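Long-range contacts in glycerol dehydrogenase (Bacillus coagulans, PDB 6CSJ), which probably catalyses the NAD-dependent oxidation of glycerol to dihydroxyacetone and, in this double mutant, has acquired D-lactate dehydrogenase activity: residues 189-194 / 245-250; 260-265 / 323-328. The protein carries 2 engineered substitutions. One frame throughout, in Å; residues are numbered along the deposited sequence.

Contact 1: residues 189-194 / 245-250; sequences TMAGGR and SESGGL. Engineered in segment 245-250: Ser-245 (natural residue Phe).
Thr-189 presses its methyl group against backbone groups near the C-terminal end of helix 228-248, with CG2 3.4 Å from Ser-247 O and 3.5 Å from Gly-248 C. The first torsion explains this: CG2 stands anti to the carbonyl carbon (OG1 at chi1 70°), which leaves OG1 to take a weak bond from Ala-191 N within the type I turn 189-192. An alanine in place of Thr-189 would probably open a gap against the Ser-247 and Gly-248 backbone and leave Ala-191 N without that weak second acceptor. The main polar link runs from Ala-191 N to Glu-246 O (3.1 Å, 143° at the hydrogen), with the donor tilted 31° from the carbonyl plane. Beside it a water accepts from Met-190 N and donates to Ser-245 O and Glu-246 O; Ser-245 itself is engineered (Phe in the natural protein), its side chain pointing away. Glu-246 CG meets Met-190 CB at 3.8 Å, while its carboxylate binds Asn-146 and Ala-126 N. Toward solvent the fit loosens: exposed Met-190 reaches Leu-250 CD1 with CG at 4.3 Å, then bends away. A beta turn thus packs on a helix terminus where Gly-249 leaves helical angles with positive phi, within the helical part of an iron-containing alcohol dehydrogenase fold.

Contact 2: residues 260-265 / 323-328; sequences LTVLEE and RKVAEL
Val-262 lays its CG2 methyl over one face of the flat peptide joining Lys-324 to Val-325, 4.1 Å from Lys-324 O and almost straight above that atom. No aromatic ring, guanidinium or carboxylate takes part across the contact, so the flat group met here is this peptide, and aliphatic branches make the remaining contacts. The other branch of Val-262, CG1, meets Lys-324 CB at 3.8 Å, the two side chains crossing at about a right angle; the lysine chain beyond leads away from the loop. Val-325 divides its methyls between two leucines. CG1, anti to the backbone N (chi1 172°), lies 4.1 Å from Leu-260 CD2, whereas CG2 sits 3.7 Å from Leu-263 CG and also touches Val-262 CB at 4.0 Å. One turn further along, Leu-328 CD2 bridges Thr-261 CG2 (3.6 Å) and Val-262 CG2 (3.7 Å). The buried side continues beyond the pair, since Val-325 also touches Ile-352 of helix 345-365 and Leu-260 reaches Leu-309 and Leu-312. By contrast, Thr-261 and Lys-324 are exposed. Through Lys-324, Val-325 and Leu-328, spaced i, i+1, i+4, helix 319-329 receives aliphatic side chains of an interhelical loop in the C-terminal helical domain of the iron-containing alcohol dehydrogenase fold.

Overall arrangement
Contact 1 closes before contact 2 opens, so the two lie in series along the chain. Their centres are 25 Å apart and their nearest atoms about 13 Å, with no touch between them. Helix 252-259 is the direct covalent link: it follows segment 245-250 and leads into segment 260-265. Both belong to the helical region after the parallel sheet, whose last strand along the chain is 149-153. Contact 1 packs the loop between helices 175-185 and 197-221 against the end of helix 228-248; contact 2, farther from the chain centre (21 Å against 15 Å), joins the loop before helix 271-285 to helix 319-329. The same helical region is thus tied together at two separate places, through different helices.

Contact 1: residues 189-194 / 245-250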
ATOM      1  N   THR A 189     -14.899  -6.119  -6.454  1.00 19.61           N
ATOM      2  CA  THR A 189     -13.577  -5.618  -6.082  1.00 21.48           C
ATOM      3  C   THR A 189     -13.017  -4.636  -7.131  1.00 22.94           C
ATOM      4  O   THR A 189     -13.591  -4.489  -8.219  1.00 23.26           O
ATOM      5  CB  THR A 189     -12.612  -6.812  -5.917  1.00 21.48           C
ATOM      6  OG1 THR A 189     -12.319  -7.402  -7.196  1.00 20.78           O
ATOM      7  CG2 THR A 189     -13.239  -7.876  -5.028  1.00 22.18           C
ATOM      8  N   MET A 190     -11.889  -3.994  -6.816  1.00 23.78           N
ATOM      9  CA  MET A 190     -11.136  -3.206  -7.814  1.00 28.51           C
ATOM     10  C   MET A 190     -10.734  -4.018  -9.060  1.00 23.62           C
ATOM     11  O   MET A 190     -10.611  -3.466 -10.146  1.00 27.39           O
ATOM     12  CB  MET A 190      -9.870  -2.571  -7.199  1.00 35.66           C
ATOM     13  CG  MET A 190     -10.087  -1.433  -6.220  1.00 43.67           C
ATOM     14  SD  MET A 190     -11.025  -0.061  -6.931  1.00 68.02           S
ATOM     15  CE  MET A 190      -9.961   0.556  -8.249  1.00 61.66           C
ATOM     16  N   ALA A 191     -10.531  -5.322  -8.907  1.00 24.41           N
ATOM     17  CA  ALA A 191     -10.273  -6.207 -10.047  1.00 25.30           C
ATOM     18  C   ALA A 191     -11.479  -6.376 -10.985  1.00 25.57           C
ATOM     19  O   ALA A 191     -11.322  -6.915 -12.080  1.00 23.66           O
ATOM     20  CB  ALA A 191      -9.797  -7.570  -9.562  1.00 25.30           C
ATOM     21  N   GLY A 192     -12.679  -5.981 -10.537  1.00 27.42           N
ATOM     22  CA  GLY A 192     -13.844  -5.835 -11.418  1.00 25.40           C
ATOM     23  C   GLY A 192     -14.894  -6.934 -11.367  1.00 26.56           C
ATOM     24  O   GLY A 192     -15.849  -6.913 -12.146  1.00 28.18           O
ATOM     25  N   GLY A 193     -14.728  -7.902 -10.470  1.00 24.48           N
ATOM     26  CA  GLY A 193     -15.711  -8.961 -10.294  1.00 21.34           C
ATOM     27  C   GLY A 193     -15.926  -9.274  -8.830  1.00 20.87           C
ATOM     28  O   GLY A 193     -15.483  -8.525  -7.946  1.00 20.48           O
ATOM     29  N   ARG A 194     -16.577 -10.400  -8.586  1.00 20.75           N
ATOM     30  CA  ARG A 194     -16.707 -10.943  -7.236  1.00 22.53           C
ATOM     31  C   ARG A 194     -15.407 -11.639  -6.794  1.00 19.98           C
ATOM     32  O   ARG A 194     -14.476 -11.828  -7.593  1.00 18.98           O
ATOM     33  CB  ARG A 194     -17.943 -11.866  -7.152  1.00 21.14           C
ATOM     34  CG  ARG A 194     -19.236 -11.110  -7.423  1.00 21.77           C
ATOM     35  CD  ARG A 194     -20.479 -11.922  -7.105  1.00 24.27           C
ATOM     36  NE  ARG A 194     -20.511 -13.153  -7.886  1.00 31.56           N
ATOM     37  CZ  ARG A 194     -20.706 -14.395  -7.418  1.00 29.11           C
ATOM     38  NH1 ARG A 194     -20.963 -14.647  -6.136  1.00 22.83           N
ATOM     39  NH2 ARG A 194     -20.704 -15.417  -8.283  1.00 29.36           N
ATOM     40  N   SER A 245      -6.353  -7.122  -1.178  1.00 22.97           N
ATOM     41  CA  SER A 245      -7.227  -5.954  -1.156  1.00 23.56           C
ATOM     42  C   SER A 245      -7.787  -5.628  -2.544  1.00 22.61           C
ATOM     43  O   SER A 245      -8.991  -5.412  -2.677  1.00 23.45           O
ATOM     44  CB  SER A 245      -6.560  -4.744  -0.501  1.00 23.92           C
ATOM     45  OG  SER A 245      -5.349  -4.442  -1.134  1.00 33.48           O
ATOM     46  N   GLU A 246      -6.944  -5.626  -3.569  1.00 22.38           N
ATOM     47  CA  GLU A 246      -7.406  -5.314  -4.925  1.00 22.82           C
ATOM     48  C   GLU A 246      -8.363  -6.365  -5.499  1.00 20.36           C
ATOM     49  O   GLU A 246      -9.327  -5.994  -6.155  1.00 23.46           O
ATOM     50  CB  GLU A 246      -6.222  -5.096  -5.886  1.00 25.56           C
ATOM     51  CG  GLU A 246      -6.633  -4.548  -7.250  1.00 26.49           C
ATOM     52  CD  GLU A 246      -5.477  -4.472  -8.238  1.00 29.24           C
ATOM     53  OE1 GLU A 246      -4.817  -5.511  -8.487  1.00 26.53           O
ATOM     54  OE2 GLU A 246      -5.240  -3.370  -8.789  1.00 25.98           O
ATOM     55  N   SER A 247      -8.088  -7.652  -5.287  1.00 19.84           N
ATOM     56  CA  SER A 247      -8.963  -8.731  -5.781  1.00 20.26           C
ATOM     57  C   SER A 247      -9.902  -9.330  -4.717  1.00 19.47           C
ATOM     58  O   SER A 247     -10.710 -10.215  -5.040  1.00 16.85           O
ATOM     59  CB  SER A 247      -8.136  -9.844  -6.442  1.00 21.35           C
ATOM     60  OG  SER A 247      -7.440  -9.366  -7.592  1.00 22.08           O
ATOM     61  N   GLY A 248      -9.800  -8.863  -3.465  1.00 19.92           N
ATOM     62  CA  GLY A 248     -10.704  -9.302  -2.386  1.00 19.52           C
ATOM     63  C   GLY A 248     -11.684  -8.250  -1.891  1.00 19.94           C
ATOM     64  O   GLY A 248     -12.733  -8.600  -1.365  1.00 21.80           O
ATOM     65  N   GLY A 249     -11.339  -6.969  -2.039  1.00 20.08           N
ATOM     66  CA  GLY A 249     -12.269  -5.866  -1.802  1.00 19.87           C
ATOM     67  C   GLY A 249     -11.807  -4.969  -0.680  1.00 21.62           C
ATOM     68  O   GLY A 249     -11.228  -5.438   0.296  1.00 30.98           O
ATOM     69  N   LEU A 250     -12.057  -3.672  -0.816  1.00 22.85           N
ATOM     70  CA  LEU A 250     -11.907  -2.731   0.287  1.00 22.27           C
ATOM     71  C   LEU A 250     -13.291  -2.506   0.934  1.00 22.02           C
ATOM     72  O   LEU A 250     -14.329  -2.860   0.355  1.00 24.85           O
ATOM     73  CB  LEU A 250     -11.308  -1.409  -0.205  1.00 24.46           C
ATOM     74  CG  LEU A 250      -9.881  -1.411  -0.774  1.00 26.64           C
ATOM     75  CD1 LEU A 250      -9.716  -2.234  -2.036  1.00 30.07           C
ATOM     76  CD2 LEU A 250      -9.541   0.030  -1.086  1.00 25.10           C
TER
HETATM   77  O   HOH W   1     -10.705  -4.026  -4.293  1.00 11.25           O

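Contact 2: residues 260-265 / 323-328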
ATOM      1  N   LEU A 260     -10.596  10.434   7.663  1.00 23.86           N
ATOM      2  CA  LEU A 260      -9.699  11.032   8.653  1.00 25.37           C
ATOM      3  C   LEU A 260      -8.885  12.226   8.130  1.00 25.73           C
ATOM      4  O   LEU A 260      -8.331  12.981   8.936  1.00 27.04           O
ATOM      5  CB  LEU A 260      -8.772   9.967   9.264  1.00 27.35           C
ATOM      6  CG  LEU A 260      -9.495   9.035  10.289  1.00 23.30           C
ATOM      7  CD1 LEU A 260      -8.705   7.788  10.556  1.00 24.36           C
ATOM      8  CD2 LEU A 260      -9.725   9.727  11.615  1.00 21.63           C
ATOM      9  N   THR A 261      -8.835  12.414   6.796  1.00 28.43           N
ATOM     10  CA  THR A 261      -8.164  13.584   6.188  1.00 32.95           C
ATOM     11  C   THR A 261      -8.727  14.922   6.719  1.00 36.62           C
ATOM     12  O   THR A 261      -8.017  15.912   6.784  1.00 44.83           O
ATOM     13  CB  THR A 261      -8.248  13.570   4.649  1.00 31.68           C
ATOM     14  OG1 THR A 261      -7.312  14.513   4.144  1.00 35.50           O
ATOM     15  CG2 THR A 261      -9.631  13.959   4.183  1.00 33.22           C
ATOM     16  N   VAL A 262     -10.009  14.920   7.087  1.00 36.46           N
ATOM     17  CA  VAL A 262     -10.681  16.045   7.755  1.00 31.07           C
ATOM     18  C   VAL A 262      -9.941  16.503   9.017  1.00 28.31           C
ATOM     19  O   VAL A 262      -9.901  17.692   9.304  1.00 31.56           O
ATOM     20  CB  VAL A 262     -12.139  15.663   8.136  1.00 34.89           C
ATOM     21  CG1 VAL A 262     -12.776  16.694   9.072  1.00 37.01           C
ATOM     22  CG2 VAL A 262     -13.001  15.467   6.889  1.00 34.61           C
ATOM     23  N   LEU A 263      -9.403  15.561   9.787  1.00 30.61           N
ATOM     24  CA  LEU A 263      -8.601  15.883  10.970  1.00 31.40           C
ATOM     25  C   LEU A 263      -7.147  16.205  10.574  1.00 35.72           C
ATOM     26  O   LEU A 263      -6.358  15.308  10.263  1.00 28.81           O
ATOM     27  CB  LEU A 263      -8.656  14.731  11.975  1.00 26.71           C
ATOM     28  CG  LEU A 263     -10.045  14.357  12.484  1.00 25.35           C
ATOM     29  CD1 LEU A 263      -9.990  13.141  13.383  1.00 22.17           C
ATOM     30  CD2 LEU A 263     -10.681  15.526  13.252  1.00 27.93           C
ATOM     31  N   GLU A 264      -6.825  17.495  10.589  1.00 38.38           N
ATOM     32  CA  GLU A 264      -5.515  18.018  10.167  1.00 41.94           C
ATOM     33  C   GLU A 264      -4.337  17.433  10.957  1.00 36.64           C
ATOM     34  O   GLU A 264      -3.284  17.148  10.387  1.00 30.63           O
ATOM     35  CB  GLU A 264      -5.503  19.562  10.260  1.00 46.72           C
ATOM     36  CG  GLU A 264      -5.955  20.145  11.596  1.00 56.63           C
ATOM     37  CD  GLU A 264      -6.738  21.450  11.466  1.00 61.64           C
ATOM     38  OE1 GLU A 264      -7.634  21.592  10.597  1.00 53.40           O
ATOM     39  OE2 GLU A 264      -6.442  22.333  12.265  1.00 52.57           O
ATOM     40  N   GLU A 265      -4.532  17.241  12.263  1.00 39.94           N
ATOM     41  CA  GLU A 265      -3.527  16.578  13.127  1.00 44.29           C
ATOM     42  C   GLU A 265      -3.086  15.175  12.651  1.00 39.02           C
ATOM     43  O   GLU A 265      -2.004  14.728  13.025  1.00 52.64           O
ATOM     44  CB  GLU A 265      -4.016  16.445  14.582  1.00 45.86           C
ATOM     45  CG  GLU A 265      -4.707  17.625  15.221  1.00 45.77           C
ATOM     46  CD  GLU A 265      -6.226  17.471  15.305  1.00 47.05           C
ATOM     47  OE1 GLU A 265      -6.930  17.531  14.260  1.00 50.23           O
ATOM     48  OE2 GLU A 265      -6.717  17.320  16.428  1.00 45.68           O
ATOM     49  N   ARG A 323     -17.998  14.127  13.185  1.00 33.78           N
ATOM     50  CA  ARG A 323     -19.152  13.986  12.272  1.00 36.22           C
ATOM     51  C   ARG A 323     -18.716  14.132  10.816  1.00 39.72           C
ATOM     52  O   ARG A 323     -19.168  13.375   9.953  1.00 34.53           O
ATOM     53  CB  ARG A 323     -20.238  15.036  12.547  1.00 38.95           C
ATOM     54  CG  ARG A 323     -20.940  14.930  13.884  1.00 42.75           C
ATOM     55  CD  ARG A 323     -22.184  14.081  13.847  1.00 50.55           C
ATOM     56  NE  ARG A 323     -22.596  13.722  15.208  1.00 54.05           N
ATOM     57  CZ  ARG A 323     -23.324  12.655  15.549  1.00 52.20           C
ATOM     58  NH1 ARG A 323     -23.761  11.782  14.632  1.00 43.36           N
ATOM     59  NH2 ARG A 323     -23.612  12.457  16.831  1.00 51.07           N
ATOM     60  N   LYS A 324     -17.863  15.123  10.545  1.00 37.24           N
ATOM     61  CA  LYS A 324     -17.355  15.346   9.184  1.00 37.97           C
ATOM     62  C   LYS A 324     -16.528  14.148   8.702  1.00 28.83           C
ATOM     63  O   LYS A 324     -16.655  13.733   7.535  1.00 29.59           O
ATOM     64  CB  LYS A 324     -16.535  16.634   9.087  1.00 42.48           C
ATOM     65  CG  LYS A 324     -17.320  17.930   9.221  1.00 45.14           C
ATOM     66  CD  LYS A 324     -16.345  19.103   9.386  1.00 63.37           C
ATOM     67  CE  LYS A 324     -16.965  20.347  10.040  1.00 64.10           C
ATOM     68  NZ  LYS A 324     -17.912  20.991   9.093  1.00 63.68           N
ATOM     69  N   VAL A 325     -15.711  13.588   9.601  1.00 22.62           N
ATOM     70  CA  VAL A 325     -14.967  12.351   9.311  1.00 25.28           C
ATOM     71  C   VAL A 325     -15.927  11.230   8.877  1.00 22.52           C
ATOM     72  O   VAL A 325     -15.703  10.568   7.861  1.00 20.00           O
ATOM     73  CB  VAL A 325     -14.122  11.877  10.524  1.00 25.79           C
ATOM     74  CG1 VAL A 325     -13.527  10.497  10.277  1.00 27.40           C
ATOM     75  CG2 VAL A 325     -13.005  12.866  10.853  1.00 26.77           C
ATOM     76  N   ALA A 326     -16.994  11.041   9.648  1.00 20.59           N
ATOM     77  CA  ALA A 326     -18.002  10.032   9.351  1.00 24.14           C
ATOM     78  C   ALA A 326     -18.742  10.295   8.044  1.00 22.81           C
ATOM     79  O   ALA A 326     -18.990   9.362   7.269  1.00 22.71           O
ATOM     80  CB  ALA A 326     -18.995   9.932  10.504  1.00 24.62           C
ATOM     81  N   GLU A 327     -19.102  11.558   7.813  1.00 23.28           N
ATOM     82  CA  GLU A 327     -19.785  11.963   6.569  1.00 24.34           C
ATOM     83  C   GLU A 327     -18.909  11.713   5.352  1.00 22.78           C
ATOM     84  O   GLU A 327     -19.374  11.113   4.372  1.00 20.18           O
ATOM     85  CB  GLU A 327     -20.262  13.424   6.623  1.00 27.58           C
ATOM     86  CG  GLU A 327     -21.736  13.579   7.026  1.00 38.87           C
ATOM     87  CD  GLU A 327     -21.975  14.641   8.098  1.00 40.91           C
ATOM     88  OE1 GLU A 327     -21.401  15.752   7.993  1.00 39.29           O
ATOM     89  OE2 GLU A 327     -22.745  14.352   9.045  1.00 45.67           O
ATOM     90  N   LEU A 328     -17.638  12.118   5.426  1.00 23.34           N
ATOM     91  CA  LEU A 328     -16.706  11.879   4.322  1.00 24.91           C
ATOM     92  C   LEU A 328     -16.468  10.381   4.089  1.00 22.55           C
ATOM     93  O   LEU A 328     -16.351   9.952   2.935  1.00 29.65           O
ATOM     94  CB  LEU A 328     -15.378  12.632   4.535  1.00 23.52           C
ATOM     95  CG  LEU A 328     -14.349  12.635   3.385  1.00 23.00           C
ATOM     96  CD1 LEU A 328     -14.913  13.066   2.041  1.00 21.85           C
ATOM     97  CD2 LEU A 328     -13.186  13.547   3.781  1.00 23.03           C
TER